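Local structure of NAD-dependent aldehyde dehydrogenase (Burkholderia multivorans, 5UJU) at residues E80-G85 with V141-G146; I90-S95 with L270-P275; I249-A254 with N266-L271. The protein probably oxidises aldehydes to the corresponding carboxylic acids, with NAD+ as the electron acceptor. All coordinates share one frame; numbering follows the deposited sequence. Where two conformers were deposited one is given.

Contact 1. Residues E80-G85 with V141-G146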
loop_
_atom_site.group_PDB
_atom_site.type_symbol
_atom_site.label_atom_id
_atom_site.label_comp_id
_atom_site.label_asym_id
_atom_site.label_seq_id
_atom_site.Cartn_x
_atom_site.Cartn_y
_atom_site.Cartn_z
ATOM N N GLU A 80 18.961 -10.935 -28.023
ATOM C CA GLU A 80 19.775 -9.850 -27.481
ATOM C C GLU A 80 20.934 -9.507 -28.413
ATOM O O GLU A 80 21.547 -10.388 -29.022
ATOM C CB GLU A 80 20.342 -10.220 -26.114
ATOM C CG GLU A 80 19.332 -10.416 -25.005
ATOM C CD GLU A 80 19.940 -11.234 -23.864
ATOM O OE1 GLU A 80 20.305 -12.405 -24.104
ATOM O OE2 GLU A 80 20.080 -10.706 -22.744
ATOM N N ARG A 81 21.245 -8.209 -28.498
ATOM C CA ARG A 81 22.380 -7.692 -29.255
ATOM C C ARG A 81 23.197 -6.775 -28.358
ATOM O O ARG A 81 22.638 -5.981 -27.602
ATOM C CB ARG A 81 21.915 -6.919 -30.496
ATOM C CG ARG A 81 20.902 -7.670 -31.341
ATOM C CD ARG A 81 21.579 -8.702 -32.237
ATOM N NE ARG A 81 20.609 -9.499 -32.991
ATOM C CZ ARG A 81 20.344 -10.783 -32.753
ATOM N NH1 ARG A 81 20.986 -11.440 -31.791
ATOM N NH2 ARG A 81 19.439 -11.421 -33.483
ATOM N N SER A 82 24.510 -6.877 -28.451
ATOM C CA SER A 82 25.382 -6.043 -27.633
ATOM C C SER A 82 25.504 -4.644 -28.236
ATOM O O SER A 82 25.852 -4.514 -29.414
ATOM C CB SER A 82 26.762 -6.664 -27.544
ATOM O OG SER A 82 27.678 -5.748 -26.977
ATOM N N PRO A 83 25.250 -3.579 -27.468
ATOM C CA PRO A 83 25.517 -2.230 -27.999
ATOM C C PRO A 83 26.971 -2.017 -28.372
ATOM O O PRO A 83 27.272 -1.080 -29.121
ATOM C CB PRO A 83 25.074 -1.303 -26.855
ATOM C CG PRO A 83 24.012 -2.097 -26.134
ATOM C CD PRO A 83 24.536 -3.525 -26.178
ATOM N N TYR A 84 27.878 -2.872 -27.900
ATOM C CA TYR A 84 29.280 -2.785 -28.268
ATOM C C TYR A 84 29.619 -3.580 -29.523
ATOM O O TYR A 84 30.775 -3.559 -29.965
ATOM C CB TYR A 84 30.151 -3.218 -27.086
ATOM C CG TYR A 84 30.123 -2.188 -25.976
ATOM C CD1 TYR A 84 30.890 -1.032 -26.069
ATOM C CD2 TYR A 84 29.294 -2.336 -24.863
ATOM C CE1 TYR A 84 30.866 -0.071 -25.074
ATOM C CE2 TYR A 84 29.267 -1.365 -23.844
ATOM C CZ TYR A 84 30.054 -0.232 -23.973
ATOM O OH TYR A 84 30.056 0.749 -23.001
ATOM N N GLY A 85 28.639 -4.239 -30.134
ATOM C CA GLY A 85 28.867 -4.910 -31.395
ATOM C C GLY A 85 29.430 -6.308 -31.282
ATOM O O GLY A 85 29.731 -6.919 -32.313
ATOM N N VAL A 141 25.616 -7.108 -18.098
ATOM C CA VAL A 141 24.952 -5.810 -18.167
ATOM C C VAL A 141 25.598 -4.938 -19.244
ATOM O O VAL A 141 24.903 -4.294 -20.045
ATOM C CB VAL A 141 24.977 -5.149 -16.773
ATOM C CG1 VAL A 141 24.685 -3.632 -16.847
ATOM C CG2 VAL A 141 23.977 -5.869 -15.841
ATOM N N MET A 142 26.932 -4.936 -19.294
ATOM C CA MET A 142 27.657 -4.153 -20.289
ATOM C C MET A 142 27.209 -4.511 -21.699
ATOM O O MET A 142 26.904 -3.628 -22.505
ATOM C CB MET A 142 29.162 -4.382 -20.125
ATOM C CG MET A 142 30.037 -3.693 -21.167
ATOM S SD MET A 142 31.800 -3.971 -20.898
ATOM C CE MET A 142 32.460 -3.234 -22.393
ATOM N N HIS A 143 27.122 -5.807 -22.006
ATOM C CA HIS A 143 26.818 -6.222 -23.367
ATOM C C HIS A 143 25.335 -6.442 -23.610
ATOM O O HIS A 143 24.967 -7.027 -24.632
ATOM C CB HIS A 143 27.639 -7.457 -23.738
ATOM C CG HIS A 143 29.093 -7.146 -23.894
ATOM N ND1 HIS A 143 29.580 -6.413 -24.954
ATOM C CD2 HIS A 143 30.155 -7.396 -23.090
ATOM C CE1 HIS A 143 30.885 -6.265 -24.821
ATOM N NE2 HIS A 143 31.259 -6.848 -23.696
ATOM N N THR A 144 24.475 -5.952 -22.730
ATOM C CA THR A 144 23.078 -5.801 -23.113
ATOM C C THR A 144 22.611 -4.361 -23.044
ATOM O O THR A 144 21.919 -3.903 -23.954
ATOM C CB THR A 144 22.142 -6.671 -22.242
ATOM O OG1 THR A 144 22.384 -6.423 -20.852
ATOM C CG2 THR A 144 22.366 -8.132 -22.538
ATOM N N THR A 145 22.987 -3.633 -21.993
ATOM C CA THR A 145 22.526 -2.263 -21.792
ATOM C C THR A 145 23.426 -1.225 -22.441
ATOM O O THR A 145 22.974 -0.100 -22.675
ATOM C CB THR A 145 22.432 -1.942 -20.299
ATOM O OG1 THR A 145 23.756 -1.834 -19.751
ATOM C CG2 THR A 145 21.668 -3.041 -19.571
ATOM N N GLY A 146 24.685 -1.557 -22.704
ATOM C CA GLY A 146 25.635 -0.603 -23.232
ATOM C C GLY A 146 26.368 0.210 -22.190
ATOM O O GLY A 146 27.161 1.095 -22.558
#

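Contact 2. Residues I90-S95 with L270-P275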
loop_
_atom_site.group_PDB
_atom_site.type_symbol
_atom_site.label_atom_id
_atom_site.label_comp_id
_atom_site.label_asym_id
_atom_site.label_seq_id
_atom_site.Cartn_x
_atom_site.Cartn_y
_atom_site.Cartn_z
ATOM N N ILE A 90 22.896 -15.623 -27.652
ATOM C CA ILE A 90 22.408 -16.305 -26.459
ATOM C C ILE A 90 20.964 -16.718 -26.688
ATOM O O ILE A 90 20.177 -15.950 -27.250
ATOM C CB ILE A 90 22.510 -15.405 -25.222
ATOM C CG1 ILE A 90 23.941 -14.899 -25.019
ATOM C CG2 ILE A 90 21.997 -16.153 -24.007
ATOM C CD1 ILE A 90 23.989 -13.708 -24.100
ATOM N N ARG A 91 20.611 -17.936 -26.268
ATOM C CA ARG A 91 19.225 -18.381 -26.289
ATOM C C ARG A 91 18.828 -18.860 -24.899
ATOM O O ARG A 91 19.674 -19.235 -24.082
ATOM C CB ARG A 91 19.004 -19.487 -27.334
ATOM C CG ARG A 91 19.401 -19.070 -28.750
ATOM C CD ARG A 91 18.414 -18.075 -29.376
ATOM N NE ARG A 91 17.223 -18.786 -29.839
ATOM C CZ ARG A 91 16.224 -18.244 -30.535
ATOM N NH1 ARG A 91 16.242 -16.954 -30.874
ATOM N NH2 ARG A 91 15.202 -19.005 -30.901
ATOM N N TYR A 92 17.527 -18.822 -24.631
ATOM C CA TYR A 92 16.944 -19.257 -23.370
ATOM C C TYR A 92 15.831 -20.262 -23.628
ATOM O O TYR A 92 15.176 -20.208 -24.675
ATOM C CB TYR A 92 16.392 -18.054 -22.588
ATOM C CG TYR A 92 17.421 -16.961 -22.450
ATOM C CD1 TYR A 92 18.308 -16.962 -21.385
ATOM C CD2 TYR A 92 17.514 -15.936 -23.396
ATOM C CE1 TYR A 92 19.271 -15.979 -21.260
ATOM C CE2 TYR A 92 18.482 -14.948 -23.288
ATOM C CZ TYR A 92 19.346 -14.969 -22.215
ATOM O OH TYR A 92 20.299 -13.989 -22.089
ATOM N N PRO A 93 15.594 -21.193 -22.702
ATOM C CA PRO A 93 14.478 -22.133 -22.893
ATOM C C PRO A 93 13.157 -21.385 -22.885
ATOM O O PRO A 93 12.881 -20.593 -21.983
ATOM C CB PRO A 93 14.607 -23.092 -21.701
ATOM C CG PRO A 93 15.352 -22.322 -20.654
ATOM C CD PRO A 93 16.284 -21.392 -21.415
ATOM N N LYS A 94 12.339 -21.633 -23.904
ATOM C CA LYS A 94 11.057 -20.943 -24.027
ATOM C C LYS A 94 9.982 -21.659 -23.201
ATOM O O LYS A 94 9.737 -22.858 -23.391
ATOM C CB LYS A 94 10.652 -20.866 -25.493
ATOM C CG LYS A 94 9.378 -20.073 -25.754
ATOM C CD LYS A 94 9.053 -20.075 -27.240
ATOM C CE LYS A 94 7.620 -19.625 -27.513
ATOM N NZ LYS A 94 7.500 -18.169 -27.738
ATOM N N SER A 95 9.361 -20.937 -22.270
ATOM C CA SER A 95 8.266 -21.455 -21.460
ATOM C C SER A 95 7.021 -20.613 -21.685
ATOM O O SER A 95 7.098 -19.454 -22.092
ATOM C CB SER A 95 8.601 -21.455 -19.965
ATOM O OG SER A 95 9.829 -22.103 -19.720
ATOM N N LEU A 270 12.045 -17.865 -15.005
ATOM C CA LEU A 270 12.469 -16.864 -15.977
ATOM C C LEU A 270 11.623 -17.006 -17.232
ATOM O O LEU A 270 11.638 -18.060 -17.874
ATOM C CB LEU A 270 13.949 -17.037 -16.330
ATOM C CG LEU A 270 14.435 -16.017 -17.357
ATOM C CD1 LEU A 270 14.801 -14.703 -16.644
ATOM C CD2 LEU A 270 15.602 -16.559 -18.202
ATOM N N LEU A 271 10.908 -15.951 -17.594
ATOM C CA LEU A 271 10.100 -15.947 -18.808
ATOM C C LEU A 271 10.830 -15.064 -19.828
ATOM O O LEU A 271 10.587 -13.857 -19.918
ATOM C CB LEU A 271 8.675 -15.448 -18.517
ATOM C CG LEU A 271 7.715 -15.363 -19.724
ATOM C CD1 LEU A 271 7.511 -16.729 -20.305
ATOM C CD2 LEU A 271 6.370 -14.743 -19.359
ATOM N N ALA A 272 11.741 -15.670 -20.583
ATOM C CA ALA A 272 12.435 -14.959 -21.646
ATOM C C ALA A 272 11.518 -14.848 -22.850
ATOM O O ALA A 272 10.721 -15.751 -23.118
ATOM C CB ALA A 272 13.722 -15.679 -22.032
ATOM N N THR A 273 11.616 -13.727 -23.567
ATOM C CA THR A 273 10.743 -13.479 -24.704
ATOM C C THR A 273 11.534 -12.873 -25.857
ATOM O O THR A 273 12.670 -12.403 -25.702
ATOM C CB THR A 273 9.579 -12.542 -24.328
ATOM O OG1 THR A 273 10.099 -11.274 -23.903
ATOM C CG2 THR A 273 8.765 -13.122 -23.194
ATOM N N GLU A 274 10.885 -12.838 -27.014
ATOM C CA GLU A 274 11.349 -12.122 -28.184
ATOM C C GLU A 274 10.666 -10.767 -28.210
ATOM O O GLU A 274 9.633 -10.574 -27.563
ATOM C CB GLU A 274 10.978 -12.881 -29.468
ATOM C CG GLU A 274 11.605 -14.254 -29.675
ATOM C CD GLU A 274 13.012 -14.233 -30.239
ATOM O OE1 GLU A 274 13.318 -13.359 -31.069
ATOM O OE2 GLU A 274 13.808 -15.116 -29.865
ATOM N N PRO A 275 11.213 -9.797 -28.941
ATOM C CA PRO A 275 10.605 -8.464 -28.980
ATOM C C PRO A 275 9.197 -8.476 -29.558
ATOM O O PRO A 275 8.807 -9.377 -30.311
ATOM C CB PRO A 275 11.561 -7.667 -29.878
ATOM C CG PRO A 275 12.864 -8.358 -29.715
ATOM C CD PRO A 275 12.511 -9.817 -29.632
HETATM O O HOH W 1 10.541 -18.216 -21.931
HETATM O O HOH W 2 13.008 -18.590 -20.054
HETATM O O HOH W 3 8.688 -16.412 -24.961
#

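Contact 3. Residues I249-A254 with N266-L271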
loop_
_atom_site.group_PDB
_atom_site.type_symbol
_atom_site.label_atom_id
_atom_site.label_comp_id
_atom_site.label_asym_id
_atom_site.label_seq_id
_atom_site.Cartn_x
_atom_site.Cartn_y
_atom_site.Cartn_z
ATOM N N ILE A 249 21.005 -14.885 -15.203
ATOM C CA ILE A 249 22.026 -15.230 -14.216
ATOM C C ILE A 249 21.454 -15.114 -12.809
ATOM O O ILE A 249 21.673 -15.988 -11.962
ATOM C CB ILE A 249 23.266 -14.329 -14.389
ATOM C CG1 ILE A 249 23.949 -14.574 -15.730
ATOM C CG2 ILE A 249 24.248 -14.520 -13.241
ATOM C CD1 ILE A 249 24.983 -13.498 -16.058
ATOM N N THR A 250 20.708 -14.028 -12.546
ATOM C CA THR A 250 20.106 -13.812 -11.232
ATOM C C THR A 250 19.137 -14.940 -10.869
ATOM O O THR A 250 19.171 -15.482 -9.755
ATOM C CB THR A 250 19.379 -12.461 -11.208
ATOM O OG1 THR A 250 20.303 -11.390 -11.492
ATOM C CG2 THR A 250 18.785 -12.231 -9.838
ATOM N N VAL A 251 18.242 -15.284 -11.791
ATOM C CA VAL A 251 17.294 -16.362 -11.533
ATOM C C VAL A 251 18.028 -17.678 -11.278
ATOM O O VAL A 251 17.676 -18.426 -10.361
ATOM C CB VAL A 251 16.294 -16.485 -12.693
ATOM C CG1 VAL A 251 15.492 -17.781 -12.538
ATOM C CG2 VAL A 251 15.358 -15.262 -12.718
ATOM N N ARG A 252 19.061 -17.974 -12.074
ATOM C CA ARG A 252 19.838 -19.199 -11.876
ATOM C C ARG A 252 20.378 -19.284 -10.451
ATOM O O ARG A 252 20.274 -20.324 -9.789
ATOM C CB ARG A 252 20.986 -19.254 -12.893
ATOM C CG ARG A 252 21.900 -20.501 -12.804
ATOM C CD ARG A 252 23.277 -20.244 -13.473
ATOM N NE ARG A 252 24.166 -19.411 -12.659
ATOM C CZ ARG A 252 25.089 -18.579 -13.147
ATOM N NH1 ARG A 252 25.263 -18.451 -14.457
ATOM N NH2 ARG A 252 25.846 -17.871 -12.320
ATOM N N ILE A 253 20.970 -18.193 -9.965
ATOM C CA ILE A 253 21.554 -18.196 -8.630
ATOM C C ILE A 253 20.467 -18.302 -7.566
ATOM O O ILE A 253 20.618 -19.036 -6.579
ATOM C CB ILE A 253 22.442 -16.951 -8.442
ATOM C CG1 ILE A 253 23.669 -17.046 -9.362
ATOM C CG2 ILE A 253 22.886 -16.830 -7.004
ATOM C CD1 ILE A 253 24.578 -15.783 -9.356
ATOM N N ALA A 254 19.338 -17.604 -7.762
ATOM C CA ALA A 254 18.216 -17.729 -6.835
ATOM C C ALA A 254 17.742 -19.175 -6.727
ATOM O O ALA A 254 17.494 -19.673 -5.624
ATOM C CB ALA A 254 17.047 -16.849 -7.281
ATOM N N ASN A 266 11.292 -23.658 -8.552
ATOM C CA ASN A 266 10.316 -22.870 -9.297
ATOM C C ASN A 266 9.640 -21.790 -8.460
ATOM O O ASN A 266 8.719 -21.143 -8.965
ATOM C CB ASN A 266 9.270 -23.791 -9.909
ATOM C CG ASN A 266 9.869 -24.691 -10.951
ATOM O OD1 ASN A 266 10.787 -24.287 -11.656
ATOM N ND2 ASN A 266 9.379 -25.930 -11.038
ATOM N N VAL A 267 10.037 -21.589 -7.203
ATOM C CA VAL A 267 9.695 -20.336 -6.535
ATOM C C VAL A 267 10.100 -19.144 -7.405
ATOM O O VAL A 267 9.391 -18.134 -7.443
ATOM C CB VAL A 267 10.340 -20.285 -5.128
ATOM C CG1 VAL A 267 10.274 -18.865 -4.537
ATOM C CG2 VAL A 267 9.611 -21.262 -4.196
ATOM N N VAL A 268 11.189 -19.266 -8.177
ATOM C CA VAL A 268 11.613 -18.215 -9.111
ATOM C C VAL A 268 11.820 -18.825 -10.494
ATOM O O VAL A 268 12.608 -19.768 -10.647
ATOM C CB VAL A 268 12.898 -17.513 -8.644
ATOM C CG1 VAL A 268 13.336 -16.474 -9.676
ATOM C CG2 VAL A 268 12.676 -16.869 -7.287
ATOM N N THR A 269 11.133 -18.275 -11.504
ATOM C CA THR A 269 11.276 -18.729 -12.884
ATOM C C THR A 269 11.575 -17.548 -13.801
ATOM O O THR A 269 11.382 -16.382 -13.439
ATOM C CB THR A 269 10.023 -19.462 -13.391
ATOM O OG1 THR A 269 8.866 -18.645 -13.191
ATOM C CG2 THR A 269 9.843 -20.798 -12.652
ATOM N N LEU A 270 12.045 -17.865 -15.005
ATOM C CA LEU A 270 12.469 -16.864 -15.977
ATOM C C LEU A 270 11.623 -17.006 -17.232
ATOM O O LEU A 270 11.638 -18.060 -17.874
ATOM C CB LEU A 270 13.949 -17.037 -16.330
ATOM C CG LEU A 270 14.435 -16.017 -17.357
ATOM C CD1 LEU A 270 14.801 -14.703 -16.644
ATOM C CD2 LEU A 270 15.602 -16.559 -18.202
ATOM N N LEU A 271 10.908 -15.951 -17.594
ATOM C CA LEU A 271 10.100 -15.947 -18.808
ATOM C C LEU A 271 10.830 -15.064 -19.828
ATOM O O LEU A 271 10.587 -13.857 -19.918
ATOM C CB LEU A 271 8.675 -15.448 -18.517
ATOM C CG LEU A 271 7.715 -15.363 -19.724
ATOM C CD1 LEU A 271 7.511 -16.729 -20.305
ATOM C CD2 LEU A 271 6.370 -14.743 -19.359
#

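Contact 1. Residues E80-G85 with V141-G146
S82 and H143 supply the polar centre of this contact: S82 OG lies 2.9 Å from H143 ND1, at the edge of the imidazole and in its plane, in a hydrogen bond for which either atom could be the donor. The same oxygen, anti to its own backbone N (chi1 169°), accepts a hydrogen bond from the backbone N of Y84 at 3.0 Å. This ST turn sits within a type I beta turn from S82 to G85, so one hydroxyl grips both the histidine and its own loop.

The tight part lies around Y84. M142, extended throughout, carries its methyl CE over one face of the ring, 4.0 Å from the centroid and offset toward the rim, with SD oblique in a Met-aromatic contact. The Y84 edge is turned toward the H143 face in an offset edge-to-face pair, planes 74° apart. P83 CB lies 3.7 Å from G146 CA, where G146 leaves the helix with positive phi; the contact thus sets the loop between strands 76-77 and 92-93 against the C-terminal end of helix 134-145 in this aldehyde dehydrogenase fold.

Toward E80 the contact narrows to one approach, E80 OE2 to T144 CG2 at 3.4 Å, the carboxylate being engaged elsewhere by Y92 OH and the backbone N atoms of I244 and L245. The solvent side is at R81, which turns away and makes a weak hydrogen bond from NH1 to E80 O.

Contact 2. Residues I90-S95 with L270-P275
The Y92 ring and the R91 guanidinium are the flat groups of this contact, and residues 270-275 approach both obliquely. A272 CB comes to the root of the Y92 side chain, 3.6 Å from Y92 CB, while L270 CD2 reaches Y92 CD1 at 4.2 Å. A chi1 of -52° sets Y92 CG anti to the carbonyl carbon, where A272 CB also comes near it. The phenol OH is hydrogen-bonded to E80 OE1. At the R91 guanidinium, E274 OE2 lies 3.2 Å from NH1 in a salt bridge whose two planes are turned 51° apart. The arginine chain, bent at chi2 and chi3, crosses the glutamate at about a right angle. R91 NE is held by T76 OG1 of strand 76-77, the antiparallel neighbour of strand 92-93, while G78, just beyond it, gives O to R91 NH1 and N to E274 OE2.

Further along, L271 CD1 meets S95 O at 3.3 Å, and waters bridge the two backbones. Water 1 lies 3.0 Å from S95 N and 2.7 Å from A272 O. Water 2 joins P93 O, at 2.8 Å, to L270 O and A272 N. Water 3 is hydrogen-bonded to A272 O and weakly to K94 NZ. In the fold, the contact sets the short strand 92-93 against the segment that leaves strand 268-270, with A248 of helix 245-260 touching both Y92 and L270.

Chemically, the junction divides into an apolar patch, a charged pair of partly exposed residues and a few bridging waters that pair mainly backbone polar groups lacking a direct bond across the contact. The common link of both charges to G78 would probably fix the salt bridge in position.

Contact 3. Residues I249-A254 with N266-L271
V251 and V268 carry the apolar part of this contact. V268 CG1 faces the fork of V251, 3.8 Å from V251 CG1 and equally far from V251 CG2. V251 CG1 is anti to its backbone N (chi1 169°), and this branch also faces the strand backbone, 4.1 Å from T269 C. The other branch, CG2, meets L270 CD1 at 4.0 Å; L270 thus uses one methyl here and the other against Y92. One helical turn on, A254 CB touches V268 CG2 more loosely, at 4.4 Å.

Several polar groups nearby find partners outside the pair of segments. R255, just past the helical segment, gives NH1 to both V268 O and N266 OD1. T250 OG1 is hydrogen-bonded to Y222 OH and to P246 O of its own helix. T269 pairs through its backbone with V235 and V237 of the parallel strand 234-238.

The axis of residues 249-254 comes within 8.1 Å of that of strand 268-270 at its closest, with directions 150° apart; helix 245-260 links strands 234-238 and 268-270 in a beta-alpha-beta crossover. Such units build the nucleotide-binding domain of aldehyde dehydrogenases.

The side-chain contacts are therefore between hydrocarbon groups, packed without directional bonds. The strand's position is probably set largely by its backbone pairing with strand 234-238, while R255 NH1 links V268 O to the helix.

Overall arrangement
From the N terminus, residues 80-85 come first, then 90-95. Contact 1 closes its loop when the chain, after the long helix 97-132, reaches the end of helix 134-145; contact 2 stays open until residues 270-275. Their segments alternate, so the two loops cross, and they touch directly where E80 meets Y92. Contact 3 follows contact 1 in series and closes a short loop, the helix-to-strand half of a beta-alpha-beta unit; its second segment overlaps that of contact 2, with L270 and L271 in common. Together the contacts tie the region around strand 92-93 to helix 134-145 on one hand and to strand 268-270 and helix 245-260 on the other.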